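Local atomic coordinates of uncharacterized protein (Corynebacterium diphtheriae, PDB entry 3LMM), a protein that is of unknown function but is probably a transcriptional regulator, combining a Schlafen AlbA-like domain with regions related to ATPase-like and helix-turn-helix families. Residues M309-N315 and A354-A360; R316-D321 and V333-G337; M383-G387 and P413-L417; N282-E286 and R409-P413. All blocks are in the same frame, centred on the assembly; numbering follows the deposited sequence.

Contact 1: residues M309-N315 and A354-A360; sequences MIHRDWN and ARYPALA
Arg355 NE donates to His311 O at 3.2 Å, nearly straight (171°), with the oxygen in the guanidinium plane but the nitrogen above the plane of the carbonyl. A bend at chi3 (-57°) brings NE back to the carbonyl, while Arg355 CG lies over one face of the Tyr356 ring. Beside it, Tyr356 reaches across to the turn that follows helix 298-311, where its hydroxyl is modelled as a donor to the backbone O of Asp313, in a bond whose length is doubtful at 3.0 Å resolution. The phenol ring presents its edge to the carbonyl oxygens of Ile310, Arg312 and Asp313. Apolar contacts follow: Trp314 CB sits 3.8 Å from Tyr356 CE2, and Leu359 CD1 lies 4.1 Å from Trp314 CD1. Further along, Ile310 CG2 meets Ala360 CB at 4.1 Å. The contact thus sets the C-terminal end of helix 298-311 against the N-cap region of helix 357-365, in a domain whose alpha-beta make-up and family are consistent with a GHKL-type ATPase fold. In the second shell, Trp314 NE1 is bonded to the backbone O of selenomethionine Met309 (3.2 Å), and Arg312 CD lies over the centre of the indole face. His311, whose ring passes Ala354 CB, directs ND1 to Asn307 O. Arg355 NH1 is held by Gly338 O, and helix 226-232 packs against Leu359 and Trp314.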
loop_
_atom_site.group_PDB
_atom_site.type_symbol
_atom_site.label_atom_id
_atom_site.label_comp_id
_atom_site.label_asym_id
_atom_site.label_seq_id
_atom_site.Cartn_x
_atom_site.Cartn_y
_atom_site.Cartn_z
HETATM N N MSE A 309 -12.093 -7.273 -5.002
HETATM C CA MSE A 309 -12.048 -8.644 -4.509
HETATM C C MSE A 309 -11.528 -8.752 -3.079
HETATM O O MSE A 309 -11.766 -9.746 -2.396
HETATM C CB MSE A 309 -11.153 -9.466 -5.429
HETATM C CG MSE A 309 -11.517 -10.914 -5.533
HETATM SE SE MSE A 309 -13.218 -11.087 -6.372
HETATM C CE MSE A 309 -13.546 -12.923 -5.823
ATOM N N ILE A 310 -10.820 -7.721 -2.638
ATOM C CA ILE A 310 -10.226 -7.680 -1.307
ATOM C C ILE A 310 -10.965 -6.781 -0.325
ATOM O O ILE A 310 -11.046 -7.099 0.853
ATOM C CB ILE A 310 -8.755 -7.199 -1.399
ATOM C CG1 ILE A 310 -7.918 -8.261 -2.117
ATOM C CG2 ILE A 310 -8.199 -6.897 -0.023
ATOM C CD1 ILE A 310 -6.446 -7.920 -2.250
ATOM N N HIS A 311 -11.488 -5.656 -0.801
ATOM C CA HIS A 311 -12.184 -4.731 0.083
ATOM C C HIS A 311 -13.693 -4.755 -0.045
ATOM O O HIS A 311 -14.378 -3.923 0.537
ATOM C CB HIS A 311 -11.658 -3.317 -0.124
ATOM C CG HIS A 311 -10.193 -3.188 0.159
ATOM N ND1 HIS A 311 -9.227 -3.705 -0.679
ATOM C CD2 HIS A 311 -9.531 -2.658 1.213
ATOM C CE1 HIS A 311 -8.031 -3.496 -0.154
ATOM N NE2 HIS A 311 -8.189 -2.862 0.995
ATOM N N ARG A 312 -14.203 -5.717 -0.811
ATOM C CA ARG A 312 -15.638 -5.934 -1.030
ATOM C C ARG A 312 -16.304 -6.043 0.334
ATOM O O ARG A 312 -15.623 -6.145 1.353
ATOM C CB ARG A 312 -15.794 -7.253 -1.771
ATOM C CG ARG A 312 -17.190 -7.692 -2.031
ATOM C CD ARG A 312 -17.138 -9.094 -2.573
ATOM N NE ARG A 312 -18.397 -9.549 -3.149
ATOM C CZ ARG A 312 -19.584 -9.432 -2.569
ATOM N NH1 ARG A 312 -19.694 -8.857 -1.375
ATOM N NH2 ARG A 312 -20.657 -9.907 -3.192
ATOM N N ASP A 313 -17.627 -6.029 0.380
ATOM C CA ASP A 313 -18.254 -6.171 1.681
ATOM C C ASP A 313 -18.261 -7.665 2.074
ATOM O O ASP A 313 -18.188 -8.000 3.252
ATOM C CB ASP A 313 -19.672 -5.602 1.685
ATOM C CG ASP A 313 -20.240 -5.458 3.097
ATOM O OD1 ASP A 313 -20.890 -4.431 3.390
ATOM O OD2 ASP A 313 -20.047 -6.369 3.923
ATOM N N TRP A 314 -18.324 -8.563 1.097
ATOM C CA TRP A 314 -18.301 -9.998 1.380
ATOM C C TRP A 314 -19.377 -10.501 2.298
ATOM O O TRP A 314 -19.595 -11.711 2.413
ATOM C CB TRP A 314 -16.947 -10.430 1.942
ATOM C CG TRP A 314 -15.940 -10.579 0.880
ATOM C CD1 TRP A 314 -14.677 -10.077 0.882
ATOM C CD2 TRP A 314 -16.110 -11.233 -0.380
ATOM N NE1 TRP A 314 -14.050 -10.361 -0.301
ATOM C CE2 TRP A 314 -14.913 -11.065 -1.100
ATOM C CE3 TRP A 314 -17.170 -11.918 -0.984
ATOM C CZ2 TRP A 314 -14.729 -11.591 -2.386
ATOM C CZ3 TRP A 314 -16.993 -12.434 -2.259
ATOM C CH2 TRP A 314 -15.787 -12.258 -2.953
ATOM N N ASN A 315 -20.044 -9.586 2.978
ATOM C CA ASN A 315 -21.117 -9.991 3.855
ATOM C C ASN A 315 -22.394 -9.761 3.066
ATOM O O ASN A 315 -23.456 -10.257 3.439
ATOM C CB ASN A 315 -21.123 -9.161 5.138
ATOM C CG ASN A 315 -22.292 -9.509 6.048
ATOM O OD1 ASN A 315 -23.137 -8.665 6.329
ATOM N ND2 ASN A 315 -22.343 -10.762 6.506
ATOM N N ALA A 354 -7.394 -1.955 5.582
ATOM C CA ALA A 354 -8.409 -2.644 4.791
ATOM C C ALA A 354 -9.560 -3.140 5.651
ATOM O O ALA A 354 -9.414 -3.292 6.857
ATOM C CB ALA A 354 -7.782 -3.804 4.045
ATOM N N ARG A 355 -10.705 -3.380 5.020
ATOM C CA ARG A 355 -11.878 -3.859 5.731
ATOM C C ARG A 355 -11.562 -5.215 6.362
ATOM O O ARG A 355 -11.828 -5.461 7.545
ATOM C CB ARG A 355 -13.060 -4.008 4.776
ATOM C CG ARG A 355 -14.333 -4.524 5.422
ATOM C CD ARG A 355 -15.335 -4.947 4.374
ATOM N NE ARG A 355 -15.652 -3.870 3.441
ATOM C CZ ARG A 355 -16.350 -2.780 3.756
ATOM N NH1 ARG A 355 -16.590 -1.840 2.845
ATOM N NH2 ARG A 355 -16.815 -2.625 4.987
ATOM N N TYR A 356 -10.979 -6.100 5.569
ATOM C CA TYR A 356 -10.643 -7.413 6.062
ATOM C C TYR A 356 -9.133 -7.627 6.010
ATOM O O TYR A 356 -8.605 -8.255 5.086
ATOM C CB TYR A 356 -11.363 -8.475 5.225
ATOM C CG TYR A 356 -12.875 -8.382 5.271
ATOM C CD1 TYR A 356 -13.559 -8.572 6.464
ATOM C CD2 TYR A 356 -13.619 -8.133 4.117
ATOM C CE1 TYR A 356 -14.944 -8.520 6.519
ATOM C CE2 TYR A 356 -15.015 -8.081 4.147
ATOM C CZ TYR A 356 -15.674 -8.277 5.356
ATOM O OH TYR A 356 -17.053 -8.248 5.428
ATOM N N PRO A 357 -8.410 -7.095 7.006
ATOM C CA PRO A 357 -6.954 -7.240 7.076
ATOM C C PRO A 357 -6.526 -8.686 6.834
ATOM O O PRO A 357 -5.606 -8.938 6.070
ATOM C CB PRO A 357 -6.633 -6.771 8.495
ATOM C CG PRO A 357 -7.628 -5.690 8.703
ATOM C CD PRO A 357 -8.903 -6.303 8.145
ATOM N N ALA A 358 -7.207 -9.627 7.477
ATOM C CA ALA A 358 -6.886 -11.029 7.290
ATOM C C ALA A 358 -6.916 -11.408 5.803
ATOM O O ALA A 358 -5.975 -12.017 5.287
ATOM C CB ALA A 358 -7.859 -11.893 8.071
ATOM N N LEU A 359 -7.990 -11.037 5.113
ATOM C CA LEU A 359 -8.144 -11.354 3.690
ATOM C C LEU A 359 -7.034 -10.700 2.897
ATOM O O LEU A 359 -6.448 -11.311 2.001
ATOM C CB LEU A 359 -9.490 -10.837 3.164
ATOM C CG LEU A 359 -10.262 -11.529 2.029
ATOM C CD1 LEU A 359 -10.644 -10.474 1.003
ATOM C CD2 LEU A 359 -9.451 -12.641 1.392
ATOM N N ALA A 360 -6.763 -9.442 3.221
ATOM C CA ALA A 360 -5.718 -8.713 2.535
ATOM C C ALA A 360 -4.422 -9.481 2.695
ATOM O O ALA A 360 -3.802 -9.868 1.707
ATOM C CB ALA A 360 -5.571 -7.321 3.112
#

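Contact 2: residues R316-D321 and V333-G337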
loop_
_atom_site.group_PDB
_atom_site.type_symbol
_atom_site.label_atom_id
_atom_site.label_comp_id
_atom_site.label_asym_id
_atom_site.label_seq_id
_atom_site.Cartn_x
_atom_site.Cartn_y
_atom_site.Cartn_z
ATOM N N ARG A 316 -22.277 -9.016 1.965
ATOM C CA ARG A 316 -23.422 -8.740 1.113
ATOM C C ARG A 316 -23.573 -9.810 0.048
ATOM O O ARG A 316 -22.608 -10.488 -0.302
ATOM C CB ARG A 316 -23.305 -7.360 0.469
ATOM C CG ARG A 316 -23.948 -6.260 1.293
ATOM C CD ARG A 316 -23.055 -5.033 1.332
ATOM N NE ARG A 316 -23.732 -3.785 0.969
ATOM C CZ ARG A 316 -24.585 -3.666 -0.046
ATOM N NH1 ARG A 316 -24.894 -4.713 -0.809
ATOM N NH2 ARG A 316 -25.111 -2.488 -0.315
ATOM N N SER A 317 -24.789 -9.969 -0.462
ATOM C CA SER A 317 -25.057 -10.988 -1.470
ATOM C C SER A 317 -24.589 -10.566 -2.843
ATOM O O SER A 317 -23.708 -11.191 -3.440
ATOM C CB SER A 317 -26.552 -11.284 -1.516
ATOM O OG SER A 317 -27.014 -11.765 -0.263
ATOM N N GLU A 318 -25.193 -9.488 -3.329
ATOM C CA GLU A 318 -24.891 -8.943 -4.641
ATOM C C GLU A 318 -23.396 -8.994 -5.007
ATOM O O GLU A 318 -22.534 -8.592 -4.233
ATOM C CB GLU A 318 -25.472 -7.513 -4.751
ATOM C CG GLU A 318 -25.232 -6.536 -3.567
ATOM C CD GLU A 318 -26.268 -6.608 -2.431
ATOM O OE1 GLU A 318 -26.102 -7.441 -1.511
ATOM O OE2 GLU A 318 -27.244 -5.819 -2.468
ATOM N N PRO A 319 -23.077 -9.515 -6.203
ATOM C CA PRO A 319 -21.696 -9.634 -6.677
ATOM C C PRO A 319 -21.086 -8.310 -7.089
ATOM O O PRO A 319 -21.787 -7.321 -7.293
ATOM C CB PRO A 319 -21.812 -10.572 -7.876
ATOM C CG PRO A 319 -23.143 -11.258 -7.678
ATOM C CD PRO A 319 -23.998 -10.153 -7.151
ATOM N N ILE A 320 -19.765 -8.299 -7.199
ATOM C CA ILE A 320 -19.063 -7.116 -7.642
ATOM C C ILE A 320 -19.575 -6.990 -9.067
ATOM O O ILE A 320 -19.449 -7.928 -9.863
ATOM C CB ILE A 320 -17.533 -7.342 -7.678
ATOM C CG1 ILE A 320 -17.014 -7.645 -6.266
ATOM C CG2 ILE A 320 -16.842 -6.128 -8.264
ATOM C CD1 ILE A 320 -15.554 -8.096 -6.210
ATOM N N ASP A 321 -20.177 -5.850 -9.375
ATOM C CA ASP A 321 -20.711 -5.601 -10.706
ATOM C C ASP A 321 -19.643 -4.883 -11.502
ATOM O O ASP A 321 -19.302 -3.741 -11.190
ATOM C CB ASP A 321 -21.966 -4.714 -10.610
ATOM C CG ASP A 321 -22.575 -4.394 -11.967
ATOM O OD1 ASP A 321 -23.549 -3.600 -12.025
ATOM O OD2 ASP A 321 -22.085 -4.939 -12.980
ATOM N N VAL A 333 -16.262 -0.579 -12.133
ATOM C CA VAL A 333 -16.255 -1.648 -11.140
ATOM C C VAL A 333 -17.005 -1.233 -9.875
ATOM O O VAL A 333 -16.457 -0.544 -9.015
ATOM C CB VAL A 333 -14.819 -2.054 -10.750
ATOM C CG1 VAL A 333 -14.855 -3.082 -9.628
ATOM C CG2 VAL A 333 -14.102 -2.618 -11.956
ATOM N N ARG A 334 -18.259 -1.670 -9.778
ATOM C CA ARG A 334 -19.114 -1.382 -8.636
ATOM C C ARG A 334 -18.940 -2.482 -7.600
ATOM O O ARG A 334 -19.131 -3.655 -7.910
ATOM C CB ARG A 334 -20.577 -1.343 -9.068
ATOM C CG ARG A 334 -20.977 -0.143 -9.899
ATOM C CD ARG A 334 -22.174 -0.476 -10.784
ATOM N NE ARG A 334 -22.759 0.711 -11.399
ATOM C CZ ARG A 334 -23.539 1.572 -10.751
ATOM N NH1 ARG A 334 -23.834 1.372 -9.470
ATOM N NH2 ARG A 334 -24.017 2.641 -11.378
ATOM N N SER A 335 -18.584 -2.110 -6.374
ATOM C CA SER A 335 -18.408 -3.095 -5.308
ATOM C C SER A 335 -19.323 -2.867 -4.109
ATOM O O SER A 335 -19.419 -1.756 -3.583
ATOM C CB SER A 335 -16.962 -3.106 -4.837
ATOM O OG SER A 335 -16.114 -3.600 -5.847
ATOM N N PRO A 336 -19.991 -3.934 -3.646
ATOM C CA PRO A 336 -20.890 -3.804 -2.501
ATOM C C PRO A 336 -20.174 -3.293 -1.253
ATOM O O PRO A 336 -19.113 -3.796 -0.867
ATOM C CB PRO A 336 -21.423 -5.219 -2.329
ATOM C CG PRO A 336 -20.278 -6.062 -2.791
ATOM C CD PRO A 336 -19.858 -5.344 -4.047
ATOM N N GLY A 337 -20.766 -2.284 -0.622
ATOM C CA GLY A 337 -20.188 -1.710 0.581
ATOM C C GLY A 337 -19.768 -0.274 0.351
ATOM O O GLY A 337 -19.792 0.205 -0.781
#
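Asp321 and Arg334 face each other as an antiparallel hydrogen-bonded pair, joined by two backbone bonds. Asp321 N donates to Arg334 O at 2.8 Å, and Arg334 N returns to Asp321 O at 2.7 Å. The Ile320 CA also leans on Arg334 O, at 3.5 Å, as a CA-H...O contact.

Charge plays a looser part. The side chains of Asp321 and Arg334 lie side by side and point the same way, so the carboxylate runs along the aliphatic part of the arginine, with OD1 3.6 Å from Arg334 CD. No N-H of the guanidinium is aimed at that oxygen; its salt bridge is made with Arg323, and Glu402 is a long, weak partner of Arg334 NE.

The apolar contacts lie on the opposite side of the strands and at their ends. Ile320, with CG2 anti to the backbone N (chi1 -62°), places that methyl 3.9 Å from Val333 CG1 and also beside Ser335 OG, under helix 298-311, whose Ala308 touches all three residues. At the open end of the pair Pro336 fills the bend of 316-319: its CG approaches Glu318 O at 3.7 Å, and the Arg316 guanidinium lays one face over the Pro336-Gly337 backbone, with NE 3.7 Å from Gly337 N.

This is the beginning and end of the beta hairpin 320-325/330-336, two central neighbours of the six-stranded mixed sheet, backed by a helix.

Contact 3: residues M383-G387 and P413-L417; sequences MIALG and PVLEL
Val414 presses one methyl into the backbone at the end of helix 373-385, and this is the close half of the contact. Its CG1, set anti to the backbone N (chi1 167°), lies 3.7 Å from Gly387 N and 3.8 Å from Ala385 O, while Val414 CB stands 4.2 Å from Gly387 CA. A bare backbone lets the valine come so near: Gly387, at positive phi, is the C-prime residue of a Schellman motif, in which His388 N returns to the O of selenomethionine Met383 and Gly387 N to Ile384 O. These N-H groups are used within the turn, and the valine methyl rests on the backbone itself. Here helix 373-385 of the RecG-related region meets helix 412-419 of the helical DUF5635 family region. Val414 is buried, with Leu496 of helix 490-496 as a further neighbour, whereas the Ile384 side chain turns away from the contact to Ile434 and Tyr437 of helix 430-441. The other half is slack. Ala385 points its CB away while its carbonyl O sits 4.1 Å from Leu415 CD2, and the partly exposed pair Leu386 CD1 and Leu415 CD2 comes only to 4.3 Å.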
loop_
_atom_site.group_PDB
_atom_site.type_symbol
_atom_site.label_atom_id
_atom_site.label_comp_id
_atom_site.label_asym_id
_atom_site.label_seq_id
_atom_site.Cartn_x
_atom_site.Cartn_y
_atom_site.Cartn_z
HETATM N N MSE A 383 -2.473 5.123 -15.589
HETATM C CA MSE A 383 -3.442 5.882 -16.374
HETATM C C MSE A 383 -2.823 7.179 -16.851
HETATM O O MSE A 383 -2.722 7.432 -18.043
HETATM C CB MSE A 383 -4.702 6.184 -15.553
HETATM C CG MSE A 383 -5.500 4.940 -15.150
HETATM SE SE MSE A 383 -6.046 3.802 -16.661
HETATM C CE MSE A 383 -7.200 5.089 -17.549
ATOM N N ILE A 384 -2.406 8.004 -15.905
ATOM C CA ILE A 384 -1.791 9.276 -16.222
ATOM C C ILE A 384 -0.703 9.114 -17.295
ATOM O O ILE A 384 -0.744 9.785 -18.334
ATOM C CB ILE A 384 -1.208 9.902 -14.933
ATOM C CG1 ILE A 384 -2.355 10.223 -13.981
ATOM C CG2 ILE A 384 -0.428 11.156 -15.239
ATOM C CD1 ILE A 384 -1.921 10.770 -12.665
ATOM N N ALA A 385 0.254 8.215 -17.049
ATOM C CA ALA A 385 1.376 7.940 -17.964
ATOM C C ALA A 385 1.015 7.751 -19.442
ATOM O O ALA A 385 1.841 8.014 -20.324
ATOM C CB ALA A 385 2.157 6.718 -17.464
ATOM N N LEU A 386 -0.198 7.268 -19.707
ATOM C CA LEU A 386 -0.660 7.075 -21.076
ATOM C C LEU A 386 -1.520 8.246 -21.530
ATOM O O LEU A 386 -2.151 8.195 -22.582
ATOM C CB LEU A 386 -1.463 5.791 -21.195
ATOM C CG LEU A 386 -0.631 4.572 -21.526
ATOM C CD1 LEU A 386 0.614 4.546 -20.674
ATOM C CD2 LEU A 386 -1.471 3.328 -21.294
ATOM N N GLY A 387 -1.548 9.303 -20.728
ATOM C CA GLY A 387 -2.320 10.473 -21.091
ATOM C C GLY A 387 -3.813 10.401 -20.842
ATOM O O GLY A 387 -4.532 11.314 -21.249
ATOM N N PRO A 413 1.929 12.487 -27.868
ATOM C CA PRO A 413 2.753 13.519 -27.238
ATOM C C PRO A 413 3.092 13.226 -25.777
ATOM O O PRO A 413 4.251 13.333 -25.362
ATOM C CB PRO A 413 1.929 14.787 -27.440
ATOM C CG PRO A 413 0.541 14.297 -27.603
ATOM C CD PRO A 413 0.715 13.077 -28.454
ATOM N N VAL A 414 2.092 12.851 -24.992
ATOM C CA VAL A 414 2.336 12.542 -23.591
ATOM C C VAL A 414 3.294 11.362 -23.434
ATOM O O VAL A 414 4.161 11.371 -22.560
ATOM C CB VAL A 414 1.021 12.229 -22.868
ATOM C CG1 VAL A 414 1.307 11.594 -21.511
ATOM C CG2 VAL A 414 0.216 13.507 -22.707
ATOM N N LEU A 415 3.138 10.349 -24.278
ATOM C CA LEU A 415 4.003 9.172 -24.218
ATOM C C LEU A 415 5.454 9.549 -24.360
ATOM O O LEU A 415 6.297 9.072 -23.607
ATOM C CB LEU A 415 3.657 8.193 -25.327
ATOM C CG LEU A 415 2.436 7.316 -25.081
ATOM C CD1 LEU A 415 2.114 6.586 -26.355
ATOM C CD2 LEU A 415 2.710 6.349 -23.935
ATOM N N GLU A 416 5.733 10.395 -25.348
ATOM C CA GLU A 416 7.087 10.856 -25.619
ATOM C C GLU A 416 7.573 11.824 -24.548
ATOM O O GLU A 416 8.754 11.818 -24.194
ATOM C CB GLU A 416 7.158 11.499 -27.014
ATOM C CG GLU A 416 5.904 12.256 -27.421
ATOM C CD GLU A 416 5.952 12.775 -28.855
ATOM O OE1 GLU A 416 6.648 13.790 -29.105
ATOM O OE2 GLU A 416 5.294 12.160 -29.728
ATOM N N LEU A 417 6.670 12.650 -24.026
ATOM C CA LEU A 417 7.053 13.582 -22.973
ATOM C C LEU A 417 7.614 12.751 -21.829
ATOM O O LEU A 417 8.664 13.067 -21.282
ATOM C CB LEU A 417 5.843 14.390 -22.496
ATOM C CG LEU A 417 5.984 15.312 -21.272
ATOM C CD1 LEU A 417 5.982 14.499 -20.002
ATOM C CD2 LEU A 417 7.244 16.138 -21.385
#

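Contact 4: residues N282-E286 and R409-P413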
loop_
_atom_site.group_PDB
_atom_site.type_symbol
_atom_site.label_atom_id
_atom_site.label_comp_id
_atom_site.label_asym_id
_atom_site.label_seq_id
_atom_site.Cartn_x
_atom_site.Cartn_y
_atom_site.Cartn_z
ATOM N N ASN A 282 -5.390 -2.280 -29.240
ATOM C CA ASN A 282 -5.077 -1.847 -30.593
ATOM C C ASN A 282 -3.606 -1.472 -30.809
ATOM O O ASN A 282 -2.847 -1.283 -29.864
ATOM C CB ASN A 282 -5.974 -0.672 -30.977
ATOM C CG ASN A 282 -6.168 0.296 -29.839
ATOM O OD1 ASN A 282 -5.216 0.662 -29.168
ATOM N ND2 ASN A 282 -7.413 0.710 -29.609
ATOM N N THR A 283 -3.211 -1.347 -32.071
ATOM C CA THR A 283 -1.829 -1.042 -32.401
ATOM C C THR A 283 -1.521 0.437 -32.634
ATOM O O THR A 283 -2.196 1.108 -33.418
ATOM C CB THR A 283 -1.385 -1.866 -33.634
ATOM O OG1 THR A 283 -1.981 -1.320 -34.812
ATOM C CG2 THR A 283 -1.835 -3.325 -33.495
ATOM N N VAL A 284 -0.487 0.926 -31.946
ATOM C CA VAL A 284 -0.032 2.317 -32.061
ATOM C C VAL A 284 1.320 2.356 -32.801
ATOM O O VAL A 284 2.150 1.446 -32.674
ATOM C CB VAL A 284 0.150 2.996 -30.662
ATOM C CG1 VAL A 284 -0.902 2.489 -29.684
ATOM C CG2 VAL A 284 1.551 2.761 -30.127
ATOM N N VAL A 285 1.546 3.419 -33.564
ATOM C CA VAL A 285 2.782 3.551 -34.325
ATOM C C VAL A 285 3.600 4.774 -33.911
ATOM O O VAL A 285 3.074 5.880 -33.794
ATOM C CB VAL A 285 2.471 3.644 -35.834
ATOM C CG1 VAL A 285 3.759 3.687 -36.631
ATOM C CG2 VAL A 285 1.610 2.483 -36.255
ATOM N N GLU A 286 4.890 4.562 -33.689
ATOM C CA GLU A 286 5.796 5.635 -33.299
ATOM C C GLU A 286 7.088 5.461 -34.079
ATOM O O GLU A 286 7.871 4.555 -33.793
ATOM C CB GLU A 286 6.083 5.584 -31.789
ATOM C CG GLU A 286 5.202 6.494 -30.918
ATOM C CD GLU A 286 5.636 7.960 -30.966
ATOM O OE1 GLU A 286 5.667 8.553 -32.071
ATOM O OE2 GLU A 286 5.953 8.522 -29.892
ATOM N N ARG A 409 -7.163 4.795 -26.983
ATOM C CA ARG A 409 -5.855 4.979 -27.590
ATOM C C ARG A 409 -4.981 5.905 -26.755
ATOM O O ARG A 409 -5.462 6.876 -26.165
ATOM C CB ARG A 409 -5.983 5.544 -29.006
ATOM C CG ARG A 409 -6.237 4.498 -30.071
ATOM C CD ARG A 409 -6.318 5.110 -31.456
ATOM N NE ARG A 409 -6.352 4.068 -32.467
ATOM C CZ ARG A 409 -5.285 3.379 -32.857
ATOM N NH1 ARG A 409 -4.098 3.635 -32.320
ATOM N NH2 ARG A 409 -5.410 2.416 -33.769
ATOM N N PRO A 410 -3.675 5.609 -26.687
ATOM C CA PRO A 410 -2.791 6.466 -25.903
ATOM C C PRO A 410 -2.557 7.784 -26.638
ATOM O O PRO A 410 -2.726 7.870 -27.858
ATOM C CB PRO A 410 -1.527 5.621 -25.775
ATOM C CG PRO A 410 -1.504 4.847 -27.062
ATOM C CD PRO A 410 -2.944 4.455 -27.252
ATOM N N VAL A 411 -2.194 8.814 -25.884
ATOM C CA VAL A 411 -1.915 10.124 -26.462
ATOM C C VAL A 411 -0.397 10.232 -26.684
ATOM O O VAL A 411 0.372 10.439 -25.744
ATOM C CB VAL A 411 -2.444 11.279 -25.535
ATOM C CG1 VAL A 411 -1.911 11.116 -24.128
ATOM C CG2 VAL A 411 -2.038 12.634 -26.096
ATOM N N LEU A 412 0.012 10.076 -27.943
ATOM C CA LEU A 412 1.415 10.116 -28.342
ATOM C C LEU A 412 2.271 11.197 -27.677
ATOM O O LEU A 412 3.244 10.874 -26.988
ATOM C CB LEU A 412 1.534 10.255 -29.868
ATOM C CG LEU A 412 1.131 9.063 -30.740
ATOM C CD1 LEU A 412 1.958 7.855 -30.337
ATOM C CD2 LEU A 412 -0.362 8.778 -30.601
ATOM N N PRO A 413 1.929 12.487 -27.868
ATOM C CA PRO A 413 2.753 13.519 -27.238
ATOM C C PRO A 413 3.092 13.226 -25.777
ATOM O O PRO A 413 4.251 13.333 -25.362
ATOM C CB PRO A 413 1.929 14.787 -27.440
ATOM C CG PRO A 413 0.541 14.297 -27.603
ATOM C CD PRO A 413 0.715 13.077 -28.454
#
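Arg409 reaches across to the strand 282-286 and offers two N-H groups to one acceptor, the backbone O of Thr283. Both bonds are weak: NH1 to O is 3.3 Å, with an angle of 153° at the hydrogen, and NH2 to O is 3.5 Å. The oxygen lies near the guanidinium plane, at its edge, so the pair forms a forked grip on a single carbonyl. The arginine chain is extended from CG to NE, which carries the guanidinium to the strand, where Asn282 CB lies over one of its faces. Thr283 sits between two residues, Asn282 and Val284, that bond through their backbones to Val293 and Lys291 of the partner strand, and its carbonyl is turned outward from that two-stranded hairpin to meet the arginine.

The other contacts are mainly van der Waals. Val284 CG1 packs on the Pro410 ring, 3.6 Å from CG, and this is the buried part of the contact. Farther along, Leu412 CD1 comes 3.6 Å from Glu286 CG; the two side chains slide past each other in opposite directions, but the glutamate is poorly ordered and bears little weight.

With a single carbonyl serving two long bonds and one buried valine-proline contact beside them, the chemistry implies a light, largely surface attachment of the hairpin to the residues leading into helix 412-419 and its first turn.

How the contacts relate
Contacts 1 and 2 lie in the sheet-and-helix domain and touch each other, their centres 12 Å apart, with Arg312 and Asp313 abutting Glu318 and Pro336; contact 2 is nested in the loop that contact 1 closes. Both mix buried apolar side chains with hydrogen bonds, those of contact 2 being backbone pairing within a sheet and those of contact 1 side chain to carbonyl. Contacts 3 and 4, centres 10 Å apart, share Pro413 and helix 412-419 at the domain border. Contacts 1, 2 and 3 are partly buried, contact 3 by apolar packing on backbone; contact 4, with three of eight touching residues exposed, joins weak arginine bonds to one buried valine-proline contact.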